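Local coordinates for protein EDTA monooxygenase (EDTA-degrading bacterium BNC1, PDB 5DQP) that probably acts as a flavin-dependent monooxygenase in the bacterial degradation of the chelating agent EDTA, working with a partner flavin reductase, at residues Ile92-Thr97 against Gly121-Thr126; Ala150-Glu155 against Lys190-Ala195. One frame throughout, in Å; residues are numbered along the deposited sequence.

Interaction 1. Residues Ile92-Thr97 against Gly121-Thr126; sequences IVTAST and GWNAVT
With CG anti to its backbone N (chi1 169°), Trp122 swings its indole across toward Ala95, and NE1 donates a hydrogen bond of 3.0 Å to Ala95 O. That oxygen also takes a weak bond from Val125 N, so the ring gives the strand carbonyl a second donor. The small methyl of Ala95 leaves room for the indole to come close, CB lying 3.6 Å from Trp122 NE1. Thr94, whose CG2 is anti to its backbone N, sends that methyl across Val125, 3.7 Å from Val125 CG2, while OG1 comes beside Asn123 OD1 at 3.1 Å. Thr94 OG1 also bonds to Leu55 O of the neighbouring strand, its strongest partner. The beta-branched residues Thr94 and Val125 favour extended backbone, and the two strands run parallel in register. Val93 N bonds to Gly121 O, Asn123 N to Val93 O (2.7 Å) and Ala95 N to Asn123 O. Beyond the strand end Thr97 N meets Val125 O at 2.8 Å. The pair belongs to a beta-alpha-beta unit of the TIM barrel of luciferase-like monooxygenases, in which Thr94 is a predicted FMN-binding residue. Strand 52-55 pairs with the outer edge of strand 90-96, and strand 210-213 with that of strand 120-125. On the face bearing Val93, Ala95 and Trp122, helix 102-115 covers the sheet with Leu105 and Ile109, helix 75-85 packs on Val93, and Leu154 of helix 143-161 touches the indole.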
ATOM      1  N   ILE A  92      -4.812  11.109   1.385  1.00 15.31           N
ATOM      2  CA  ILE A  92      -3.568  11.631   0.847  1.00 14.40           C
ATOM      3  C   ILE A  92      -2.460  10.881   1.549  1.00 18.67           C
ATOM      4  O   ILE A  92      -2.385  10.907   2.783  1.00 20.94           O
ATOM      5  CB  ILE A  92      -3.434  13.145   1.084  1.00 18.52           C
ATOM      6  CG1 ILE A  92      -4.581  13.897   0.364  1.00 21.05           C
ATOM      7  CG2 ILE A  92      -2.032  13.636   0.698  1.00 12.80           C
ATOM      8  CD1 ILE A  92      -4.828  15.334   0.904  1.00 18.82           C
ATOM      9  N   VAL A  93      -1.601  10.223   0.778  1.00 15.89           N
ATOM     10  CA  VAL A  93      -0.535   9.396   1.330  1.00 18.37           C
ATOM     11  C   VAL A  93       0.831   9.973   0.962  1.00 16.01           C
ATOM     12  O   VAL A  93       1.044  10.462  -0.155  1.00 19.82           O
ATOM     13  CB  VAL A  93      -0.692   7.935   0.868  1.00 20.61           C
ATOM     14  CG1 VAL A  93      -2.055   7.413   1.332  1.00 22.95           C
ATOM     15  CG2 VAL A  93      -0.610   7.828  -0.631  1.00 22.98           C
ATOM     16  N   THR A  94       1.747   9.933   1.919  1.00 18.31           N
ATOM     17  CA  THR A  94       3.109  10.397   1.718  1.00 19.21           C
ATOM     18  C   THR A  94       3.977   9.277   1.169  1.00 21.24           C
ATOM     19  O   THR A  94       4.003   8.176   1.732  1.00 20.62           O
ATOM     20  CB  THR A  94       3.699  10.899   3.039  1.00 19.63           C
ATOM     21  OG1 THR A  94       2.930  11.999   3.506  1.00 19.22           O
ATOM     22  CG2 THR A  94       5.161  11.324   2.865  1.00 21.42           C
ATOM     23  N   ALA A  95       4.725   9.569   0.102  1.00 14.75           N
ATOM     24  CA  ALA A  95       5.810   8.671  -0.268  1.00 17.67           C
ATOM     25  C   ALA A  95       6.951   9.473  -0.891  1.00 22.89           C
ATOM     26  O   ALA A  95       6.724  10.479  -1.566  1.00 20.10           O
ATOM     27  CB  ALA A  95       5.331   7.577  -1.224  1.00 19.88           C
ATOM     28  N   SER A  96       8.175   8.986  -0.686  1.00 25.21           N
ATOM     29  CA  SER A  96       9.389   9.726  -1.005  1.00 24.98           C
ATOM     30  C   SER A  96       9.809   9.549  -2.464  1.00 25.17           C
ATOM     31  O   SER A  96       9.744   8.453  -3.018  1.00 26.38           O
ATOM     32  CB  SER A  96      10.528   9.256  -0.097  1.00 30.12           C
ATOM     33  OG  SER A  96      11.754   9.897  -0.434  1.00 32.35           O
ATOM     34  N   THR A  97      10.279  10.627  -3.081  1.00 21.21           N
ATOM     35  CA  THR A  97      10.917  10.478  -4.386  1.00 24.47           C
ATOM     36  C   THR A  97      12.373  10.024  -4.270  1.00 29.37           C
ATOM     37  O   THR A  97      12.996   9.691  -5.290  1.00 21.06           O
ATOM     38  CB  THR A  97      10.861  11.797  -5.173  1.00 20.50           C
ATOM     39  OG1 THR A  97      11.456  12.838  -4.393  1.00 22.89           O
ATOM     40  CG2 THR A  97       9.414  12.162  -5.514  1.00 20.17           C
ATOM     41  N   GLY A 121      -4.838  10.806  -3.144  1.00 13.17           N
ATOM     42  CA  GLY A 121      -3.748  11.628  -3.626  1.00 16.75           C
ATOM     43  C   GLY A 121      -2.388  11.216  -3.041  1.00 23.58           C
ATOM     44  O   GLY A 121      -2.273  10.337  -2.182  1.00 20.73           O
ATOM     45  N   TRP A 122      -1.343  11.889  -3.519  1.00 18.24           N
ATOM     46  CA  TRP A 122       0.027  11.549  -3.161  1.00 21.41           C
ATOM     47  C   TRP A 122       0.773  12.807  -2.738  1.00 21.56           C
ATOM     48  O   TRP A 122       0.927  13.736  -3.533  1.00 18.95           O
ATOM     49  CB  TRP A 122       0.731  10.860  -4.330  1.00 18.40           C
ATOM     50  CG  TRP A 122       2.221  10.675  -4.189  1.00 23.11           C
ATOM     51  CD1 TRP A 122       2.909  10.310  -3.071  1.00 18.74           C
ATOM     52  CD2 TRP A 122       3.206  10.872  -5.220  1.00 19.34           C
ATOM     53  NE1 TRP A 122       4.261  10.255  -3.338  1.00 18.23           N
ATOM     54  CE2 TRP A 122       4.468  10.599  -4.650  1.00 23.11           C
ATOM     55  CE3 TRP A 122       3.138  11.250  -6.563  1.00 21.79           C
ATOM     56  CZ2 TRP A 122       5.650  10.693  -5.378  1.00 19.41           C
ATOM     57  CZ3 TRP A 122       4.308  11.343  -7.289  1.00 19.48           C
ATOM     58  CH2 TRP A 122       5.551  11.069  -6.698  1.00 22.78           C
ATOM     59  N   ASN A 123       1.227  12.833  -1.484  1.00 21.90           N
ATOM     60  CA  ASN A 123       2.115  13.877  -0.970  1.00 18.64           C
ATOM     61  C   ASN A 123       3.541  13.476  -1.335  1.00 21.57           C
ATOM     62  O   ASN A 123       4.120  12.585  -0.720  1.00 21.06           O
ATOM     63  CB  ASN A 123       1.932  14.025   0.548  1.00 18.19           C
ATOM     64  CG  ASN A 123       2.956  14.969   1.177  1.00 22.38           C
ATOM     65  OD1 ASN A 123       3.363  14.797   2.322  1.00 23.13           O
ATOM     66  ND2 ASN A 123       3.361  15.969   0.426  1.00 16.68           N
ATOM     67  N   ALA A 124       4.114  14.103  -2.357  1.00 24.29           N
ATOM     68  CA  ALA A 124       5.412  13.681  -2.872  1.00 19.82           C
ATOM     69  C   ALA A 124       6.495  14.435  -2.112  1.00 24.46           C
ATOM     70  O   ALA A 124       6.579  15.656  -2.208  1.00 27.47           O
ATOM     71  CB  ALA A 124       5.497  13.942  -4.373  1.00 22.76           C
ATOM     72  N   VAL A 125       7.303  13.725  -1.328  1.00 24.03           N
ATOM     73  CA  VAL A 125       8.300  14.378  -0.488  1.00 23.42           C
ATOM     74  C   VAL A 125       9.696  13.941  -0.933  1.00 22.86           C
ATOM     75  O   VAL A 125       9.860  12.996  -1.698  1.00 20.68           O
ATOM     76  CB  VAL A 125       8.089  14.087   1.018  1.00 25.83           C
ATOM     77  CG1 VAL A 125       6.703  14.582   1.483  1.00 22.38           C
ATOM     78  CG2 VAL A 125       8.267  12.604   1.331  1.00 23.38           C
ATOM     79  N   THR A 126      10.703  14.671  -0.472  1.00 26.59           N
ATOM     80  CA  THR A 126      12.076  14.203  -0.564  1.00 31.07           C
ATOM     81  C   THR A 126      12.551  13.807   0.823  1.00 30.89           C
ATOM     82  O   THR A 126      11.968  14.199   1.835  1.00 31.90           O
ATOM     83  CB  THR A 126      13.018  15.265  -1.149  1.00 37.69           C
ATOM     84  OG1 THR A 126      13.268  16.270  -0.161  1.00 39.83           O
ATOM     85  CG2 THR A 126      12.418  15.897  -2.396  1.00 26.68           C
TER

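Interaction 2. Residues Ala150-Glu155 against Lys190-Ala195; sequences AEEFLE and KYFKVA
Glu152 reaches from helix 143-161 to the backbone of Tyr191 and Phe192, in the turn of a beta hairpin formed by strands 187-188 and 193-194. The polar part is a carboxylate receiving consecutive peptide N-H groups. The Glu152 chain is extended, with CG anti to the backbone N (chi1 -166°), which carries the acid to the turn. Tyr191 N meets Glu152 OE2 on the syn side at 2.8 Å, whereas Phe192 N approaches Glu152 OE1 from above the carboxylate plane at 3.0 Å. His187 NE2 also bonds to Glu152 OE1, so the acid joins the turn and the first strand of the hairpin to the helix. A glutamate suits the place by its length and its two acceptor oxygens; an alanine here would probably leave the N-H groups of Tyr191 and Phe192 and the ring of His187 without their acceptor and let the turn drift from the helix. The apolar part is an offset edge-to-face pair, the edge of Phe153 turned toward the face of Phe192, with planes at 79°; two phenyl rings can pack so with no polar atom to satisfy. Both rings touch Pro102 of helix 102-115. Their closest approach is Phe153 CD2 to Phe192 CZ, 3.6 Å.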
ATOM      1  N   ALA A 150      13.713  14.681  -7.568  1.00 25.82           N
ATOM      2  CA  ALA A 150      12.269  14.692  -7.384  1.00 26.61           C
ATOM      3  C   ALA A 150      11.570  15.178  -8.640  1.00 28.03           C
ATOM      4  O   ALA A 150      10.502  14.670  -9.004  1.00 24.93           O
ATOM      5  CB  ALA A 150      11.879  15.583  -6.207  1.00 20.60           C
ATOM      6  N   GLU A 151      12.148  16.186  -9.291  1.00 24.31           N
ATOM      7  CA  GLU A 151      11.565  16.727 -10.499  1.00 25.80           C
ATOM      8  C   GLU A 151      11.530  15.673 -11.606  1.00 29.86           C
ATOM      9  O   GLU A 151      10.519  15.524 -12.295  1.00 25.01           O
ATOM     10  CB  GLU A 151      12.342  17.968 -10.913  1.00 32.89           C
ATOM     11  CG  GLU A 151      11.593  18.919 -11.822  1.00 52.23           C
ATOM     12  CD  GLU A 151      11.531  18.421 -13.260  1.00 74.46           C
ATOM     13  OE1 GLU A 151      12.573  17.943 -13.773  1.00 76.92           O
ATOM     14  OE2 GLU A 151      10.437  18.502 -13.872  1.00 53.15           O
ATOM     15  N   GLU A 152      12.608  14.911 -11.774  1.00 30.59           N
ATOM     16  CA  GLU A 152      12.602  13.863 -12.793  1.00 25.84           C
ATOM     17  C   GLU A 152      11.647  12.730 -12.422  1.00 23.91           C
ATOM     18  O   GLU A 152      10.933  12.192 -13.282  1.00 25.93           O
ATOM     19  CB  GLU A 152      14.019  13.329 -13.008  1.00 27.11           C
ATOM     20  CG  GLU A 152      14.132  12.481 -14.281  1.00 30.92           C
ATOM     21  CD  GLU A 152      15.472  11.772 -14.451  1.00 33.95           C
ATOM     22  OE1 GLU A 152      15.480  10.712 -15.118  1.00 31.84           O
ATOM     23  OE2 GLU A 152      16.505  12.261 -13.921  1.00 40.77           O
ATOM     24  N   PHE A 153      11.621  12.363 -11.141  1.00 21.38           N
ATOM     25  CA  PHE A 153      10.682  11.366 -10.637  1.00 24.89           C
ATOM     26  C   PHE A 153       9.237  11.743 -10.974  1.00 22.35           C
ATOM     27  O   PHE A 153       8.446  10.899 -11.398  1.00 24.39           O
ATOM     28  CB  PHE A 153      10.883  11.233  -9.119  1.00 17.59           C
ATOM     29  CG  PHE A 153      10.211  10.046  -8.504  1.00 24.02           C
ATOM     30  CD1 PHE A 153       8.837  10.030  -8.287  1.00 23.47           C
ATOM     31  CD2 PHE A 153      10.950   8.957  -8.104  1.00 22.56           C
ATOM     32  CE1 PHE A 153       8.228   8.945  -7.696  1.00 20.51           C
ATOM     33  CE2 PHE A 153      10.337   7.873  -7.533  1.00 21.24           C
ATOM     34  CZ  PHE A 153       8.988   7.862  -7.326  1.00 19.50           C
ATOM     35  N   LEU A 154       8.870  13.004 -10.753  1.00 21.31           N
ATOM     36  CA  LEU A 154       7.504  13.436 -11.019  1.00 23.65           C
ATOM     37  C   LEU A 154       7.191  13.404 -12.507  1.00 25.62           C
ATOM     38  O   LEU A 154       6.074  13.044 -12.896  1.00 26.02           O
ATOM     39  CB  LEU A 154       7.273  14.833 -10.448  1.00 25.04           C
ATOM     40  CG  LEU A 154       6.748  14.879  -9.006  1.00 27.11           C
ATOM     41  CD1 LEU A 154       5.392  14.199  -8.955  1.00 30.92           C
ATOM     42  CD2 LEU A 154       7.684  14.193  -8.092  1.00 25.69           C
ATOM     43  N   GLU A 155       8.163  13.768 -13.360  1.00 24.88           N
ATOM     44  CA  GLU A 155       7.957  13.630 -14.800  1.00 28.98           C
ATOM     45  C   GLU A 155       7.730  12.171 -15.190  1.00 25.62           C
ATOM     46  O   GLU A 155       6.862  11.869 -16.017  1.00 26.31           O
ATOM     47  CB  GLU A 155       9.148  14.181 -15.580  1.00 29.16           C
ATOM     48  CG  GLU A 155       9.479  15.633 -15.357  1.00 43.56           C
ATOM     49  CD  GLU A 155      10.669  16.082 -16.209  1.00 62.23           C
ATOM     50  OE1 GLU A 155      11.160  15.274 -17.032  1.00 65.71           O
ATOM     51  OE2 GLU A 155      11.114  17.240 -16.057  1.00 65.68           O
ATOM     52  N   LYS A 190      18.845  11.827 -16.142  1.00 25.75           N
ATOM     53  CA  LYS A 190      20.027  11.708 -15.306  1.00 31.67           C
ATOM     54  C   LYS A 190      19.840  10.652 -14.225  1.00 34.30           C
ATOM     55  O   LYS A 190      20.800   9.977 -13.845  1.00 32.34           O
ATOM     56  CB  LYS A 190      20.382  13.056 -14.661  1.00 35.42           C
ATOM     57  CG  LYS A 190      21.683  12.986 -13.842  1.00 41.95           C
ATOM     58  CD  LYS A 190      21.847  14.122 -12.824  1.00 46.68           C
ATOM     59  CE  LYS A 190      22.239  15.435 -13.469  1.00 47.78           C
ATOM     60  NZ  LYS A 190      23.141  16.237 -12.574  1.00 56.34           N
ATOM     61  N   TYR A 191      18.626  10.503 -13.699  1.00 33.09           N
ATOM     62  CA  TYR A 191      18.425   9.630 -12.554  1.00 31.69           C
ATOM     63  C   TYR A 191      17.678   8.350 -12.869  1.00 29.71           C
ATOM     64  O   TYR A 191      17.853   7.371 -12.146  1.00 31.22           O
ATOM     65  CB  TYR A 191      17.670  10.369 -11.432  1.00 38.00           C
ATOM     66  CG  TYR A 191      18.472  11.473 -10.774  1.00 36.24           C
ATOM     67  CD1 TYR A 191      19.343  11.198  -9.720  1.00 38.77           C
ATOM     68  CD2 TYR A 191      18.360  12.787 -11.210  1.00 33.55           C
ATOM     69  CE1 TYR A 191      20.086  12.206  -9.114  1.00 38.30           C
ATOM     70  CE2 TYR A 191      19.083  13.791 -10.622  1.00 37.48           C
ATOM     71  CZ  TYR A 191      19.947  13.500  -9.578  1.00 38.45           C
ATOM     72  OH  TYR A 191      20.655  14.515  -8.999  1.00 36.24           O
ATOM     73  N   PHE A 192      16.827   8.331 -13.896  1.00 30.14           N
ATOM     74  CA  PHE A 192      15.910   7.219 -14.091  1.00 27.18           C
ATOM     75  C   PHE A 192      15.902   6.818 -15.555  1.00 26.11           C
ATOM     76  O   PHE A 192      16.051   7.649 -16.452  1.00 28.40           O
ATOM     77  CB  PHE A 192      14.480   7.567 -13.629  1.00 26.04           C
ATOM     78  CG  PHE A 192      14.403   7.988 -12.186  1.00 27.21           C
ATOM     79  CD1 PHE A 192      14.593   7.060 -11.163  1.00 22.85           C
ATOM     80  CD2 PHE A 192      14.153   9.310 -11.844  1.00 27.68           C
ATOM     81  CE1 PHE A 192      14.547   7.450  -9.835  1.00 25.36           C
ATOM     82  CE2 PHE A 192      14.103   9.714 -10.496  1.00 24.98           C
ATOM     83  CZ  PHE A 192      14.291   8.793  -9.503  1.00 25.66           C
ATOM     84  N   LYS A 193      15.746   5.517 -15.775  1.00 29.90           N
ATOM     85  CA  LYS A 193      15.506   4.928 -17.084  1.00 29.24           C
ATOM     86  C   LYS A 193      14.283   4.034 -16.933  1.00 26.72           C
ATOM     87  O   LYS A 193      14.318   3.064 -16.172  1.00 27.38           O
ATOM     88  CB  LYS A 193      16.725   4.128 -17.559  1.00 34.48           C
ATOM     89  CG  LYS A 193      16.646   3.689 -19.000  1.00 34.36           C
ATOM     90  CD  LYS A 193      17.759   2.718 -19.372  1.00 42.13           C
ATOM     91  CE  LYS A 193      17.599   2.225 -20.815  1.00 48.73           C
ATOM     92  NZ  LYS A 193      18.596   1.164 -21.162  1.00 51.13           N
ATOM     93  N   VAL A 194      13.199   4.367 -17.632  1.00 26.30           N
ATOM     94  CA  VAL A 194      11.923   3.680 -17.444  1.00 26.09           C
ATOM     95  C   VAL A 194      11.189   3.604 -18.777  1.00 26.43           C
ATOM     96  O   VAL A 194      10.839   4.635 -19.350  1.00 24.45           O
ATOM     97  CB  VAL A 194      11.052   4.410 -16.406  1.00 27.99           C
ATOM     98  CG1 VAL A 194       9.666   3.798 -16.359  1.00 17.78           C
ATOM     99  CG2 VAL A 194      11.732   4.439 -15.015  1.00 20.30           C
ATOM    100  N   ALA A 195      10.919   2.390 -19.268  1.00 25.43           N
ATOM    101  CA  ALA A 195      10.271   2.254 -20.565  1.00 21.52           C
ATOM    102  C   ALA A 195       8.767   2.506 -20.487  1.00 28.10           C
ATOM    103  O   ALA A 195       8.218   3.233 -21.322  1.00 26.18           O
ATOM    104  CB  ALA A 195      10.552   0.870 -21.159  1.00 23.55           C
TER

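From the N terminus, the chain runs through strand 90-96, turns into helix 102-115 and returns along strand 120-125, where interaction 1 closes this crossover. Helix 143-161 follows, and interaction 2 begins on it; a longer excursion holding one short antiparallel pair and the first strand of a second then brings residues 190-195 back to the helix. The two closures therefore follow one another along the chain, neither enclosing nor crossing the other. They nevertheless meet in space: Thr97 packs on Ala150 and Phe153, and Trp122 CH2 lies 3.6 Å from Phe153 CE1. Helix 143-161 thus stands between the barrel strands and the outlying hairpin, contacting both.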